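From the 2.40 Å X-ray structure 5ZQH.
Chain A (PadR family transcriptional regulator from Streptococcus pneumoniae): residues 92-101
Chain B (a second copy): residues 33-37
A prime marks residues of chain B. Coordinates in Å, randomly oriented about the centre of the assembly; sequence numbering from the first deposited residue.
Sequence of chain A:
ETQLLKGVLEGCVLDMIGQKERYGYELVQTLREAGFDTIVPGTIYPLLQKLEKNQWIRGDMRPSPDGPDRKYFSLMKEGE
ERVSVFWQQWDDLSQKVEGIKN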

# COMPACT_ATOMS: atom_id res chain seq x y z
N ASP A 92 -0.36 11.89 1.74
CA ASP A 92 1.08 12.10 1.54
C ASP A 92 1.60 11.32 0.33
O ASP A 92 2.23 11.90 -0.56
CB ASP A 92 1.86 11.77 2.82
CG ASP A 92 3.39 11.86 2.65
OD1 ASP A 92 3.91 12.95 2.33
OD2 ASP A 92 4.06 10.83 2.85
N LEU A 93 1.32 10.01 0.30
CA LEU A 93 1.82 9.13 -0.76
C LEU A 93 1.18 9.41 -2.12
O LEU A 93 1.85 9.24 -3.15
CB LEU A 93 1.70 7.65 -0.36
CG LEU A 93 2.55 7.17 0.84
CD1 LEU A 93 2.10 5.79 1.30
CD2 LEU A 93 4.04 7.17 0.54
N SER A 94 -0.08 9.86 -2.13
CA SER A 94 -0.77 10.24 -3.37
C SER A 94 -0.06 11.37 -4.12
O SER A 94 0.16 11.24 -5.33
CB SER A 94 -2.24 10.63 -3.10
OG SER A 94 -2.95 9.54 -2.54
N GLN A 95 0.31 12.44 -3.41
CA GLN A 95 1.02 13.57 -4.03
C GLN A 95 2.47 13.27 -4.42
O GLN A 95 2.99 13.83 -5.38
CB GLN A 95 0.88 14.87 -3.20
CG GLN A 95 1.76 14.99 -1.96
CD GLN A 95 1.99 16.44 -1.54
OE1 GLN A 95 1.05 17.21 -1.38
NE2 GLN A 95 3.25 16.81 -1.35
N LYS A 96 3.11 12.36 -3.67
CA LYS A 96 4.44 11.83 -4.02
C LYS A 96 4.41 11.02 -5.32
O LYS A 96 5.26 11.21 -6.19
CB LYS A 96 4.99 10.95 -2.89
CG LYS A 96 5.43 11.69 -1.64
CD LYS A 96 5.88 10.70 -0.58
CE LYS A 96 6.49 11.40 0.61
NZ LYS A 96 7.16 10.43 1.52
N VAL A 97 3.43 10.11 -5.42
CA VAL A 97 3.24 9.21 -6.56
C VAL A 97 2.91 10.00 -7.83
O VAL A 97 3.47 9.73 -8.90
CB VAL A 97 2.21 8.09 -6.26
CG1 VAL A 97 1.73 7.38 -7.51
CG2 VAL A 97 2.81 7.06 -5.31
N GLU A 98 2.01 10.99 -7.70
CA GLU A 98 1.68 11.96 -8.76
C GLU A 98 2.95 12.61 -9.34
O GLU A 98 3.14 12.62 -10.56
CB GLU A 98 0.69 13.01 -8.22
CG GLU A 98 0.56 14.29 -9.05
CD GLU A 98 -0.54 14.21 -10.09
OE1 GLU A 98 -1.71 14.47 -9.74
OE2 GLU A 98 -0.23 13.88 -11.27
N GLY A 99 3.80 13.13 -8.45
CA GLY A 99 5.07 13.76 -8.81
C GLY A 99 6.03 12.87 -9.58
O GLY A 99 6.70 13.33 -10.50
N ILE A 100 6.10 11.59 -9.20
CA ILE A 100 6.97 10.59 -9.84
C ILE A 100 6.43 10.19 -11.22
O ILE A 100 7.18 10.12 -12.20
CB ILE A 100 7.18 9.36 -8.92
CG1 ILE A 100 7.98 9.78 -7.67
CG2 ILE A 100 7.90 8.23 -9.65
CD1 ILE A 100 7.77 8.91 -6.45
N LYS A 101 5.12 9.94 -11.27
CA LYS A 101 4.39 9.55 -12.48
C LYS A 101 4.65 10.50 -13.66
O LYS A 101 4.89 10.04 -14.77
CB LYS A 101 2.89 9.46 -12.18
CG LYS A 101 1.99 8.97 -13.31
CD LYS A 101 0.58 8.75 -12.79
CE LYS A 101 -0.47 9.16 -13.81
NZ LYS A 101 -1.80 9.35 -13.17
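Chain B 33-37: EAGFD

The apolar centre of the contact is the ring of Phe36′, set against three side chains of one chain A helix, those of Leu93, Lys96 and Ile100. Its CA-to-CB bond points sideways to the helix, but with chi1 at -60° (m) and chi2 at -87° the end of the side chain comes nearer. The methylene chain of Lys96 covers one face: CD lies 3.8 Å from the centroid of the Phe36′ ring and 15° off its normal, a CH-pi contact. Near the ring plane, at the edge, Ile100 CD1 approaches Phe36′ CE2 at 3.9 Å, while Leu93 CD2 meets Phe36′ CE1 obliquely at 4.0 Å. Ile100 also packs through CG1 against Ala34′ CB at 3.6 Å, so it touches both apolar side chains of the chain B segment.

The two backbones differ in kind. Residues 92-101 are helical throughout, held by i to i+4 bonds such as Ile100 N to Lys96 O at 3.1 Å, and this spacing brings Leu93, Lys96 and Ile100 to the same side. Chain B reaches them where a weakly bonded helix ends. Gly35′ leaves helical geometry at phi/psi 133/-13 in a Schellman motif, and Phe36′ follows at -77/65. So short a turn defines no helix axis, and no crossing angle is assigned. Its direction can be read from the contacts: Ala34′ lies by Ile100, and Phe36′ extends back as far as Leu93, so the chains run in broadly opposite senses here. The nearest pair of CA atoms is Lys96 CA and Gly35′ CA, 5.8 Å apart.

Glycine suits this point on two counts. An ideal CB on Gly35′ would fall 3.0 Å from Lys96 CG, a clash, and at these backbone angles it would also be jammed against the carbonyl oxygen of Ala34′. The free space is taken up by Lys96, whose extended chain (m, t, t, t) passes Ala34′ O at 3.9 Å from CG and Gly35′ O at 3.3 Å from CE.

At the polar edge stands the lysine ammonium. Lys96 NZ is 3.9 Å from the Phe36′ ring centroid, 35° off the normal, an off-centre cation-pi contact whose closest ring atom is Phe36′ CD1 at 3.3 Å. Within its own helix, Lys96 NZ forms a salt bridge with Asp92 OD2 at 3.4 Å, its hydrogen bond weak. No clear hydrogen bond joins the stretches; the 291 Å² they bury rests mainly on packing.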

# COMPACT_ATOMS: atom_id res chain seq x y z
N GLU B 33 14.12 13.64 -3.42
CA GLU B 33 13.64 14.73 -4.27
C GLU B 33 12.18 14.62 -4.71
O GLU B 33 11.57 15.62 -5.13
CB GLU B 33 14.53 14.86 -5.51
CG GLU B 33 15.66 15.87 -5.39
CD GLU B 33 16.59 15.86 -6.59
OE1 GLU B 33 16.09 15.78 -7.74
OE2 GLU B 33 17.83 15.94 -6.39
N ALA B 34 11.63 13.41 -4.62
CA ALA B 34 10.22 13.13 -4.92
C ALA B 34 9.32 13.37 -3.71
O ALA B 34 8.09 13.45 -3.84
CB ALA B 34 10.06 11.72 -5.45
N GLY B 35 9.93 13.47 -2.52
CA GLY B 35 9.20 13.73 -1.28
C GLY B 35 9.57 12.84 -0.10
O GLY B 35 9.20 13.15 1.04
N PHE B 36 10.29 11.76 -0.37
CA PHE B 36 10.73 10.82 0.66
C PHE B 36 11.93 11.40 1.45
O PHE B 36 13.04 10.87 1.41
CB PHE B 36 11.03 9.44 0.05
CG PHE B 36 9.84 8.81 -0.64
CD1 PHE B 36 8.93 8.02 0.08
CD2 PHE B 36 9.62 8.99 -2.01
CE1 PHE B 36 7.84 7.44 -0.55
CE2 PHE B 36 8.53 8.41 -2.64
CZ PHE B 36 7.64 7.63 -1.91
N ASP B 37 11.66 12.50 2.16
CA ASP B 37 12.65 13.25 2.92
C ASP B 37 13.23 12.46 4.09
O ASP B 37 14.40 12.61 4.42
CB ASP B 37 12.03 14.54 3.47
CG ASP B 37 11.55 15.49 2.38
OD1 ASP B 37 12.41 16.06 1.68
OD2 ASP B 37 10.32 15.65 2.24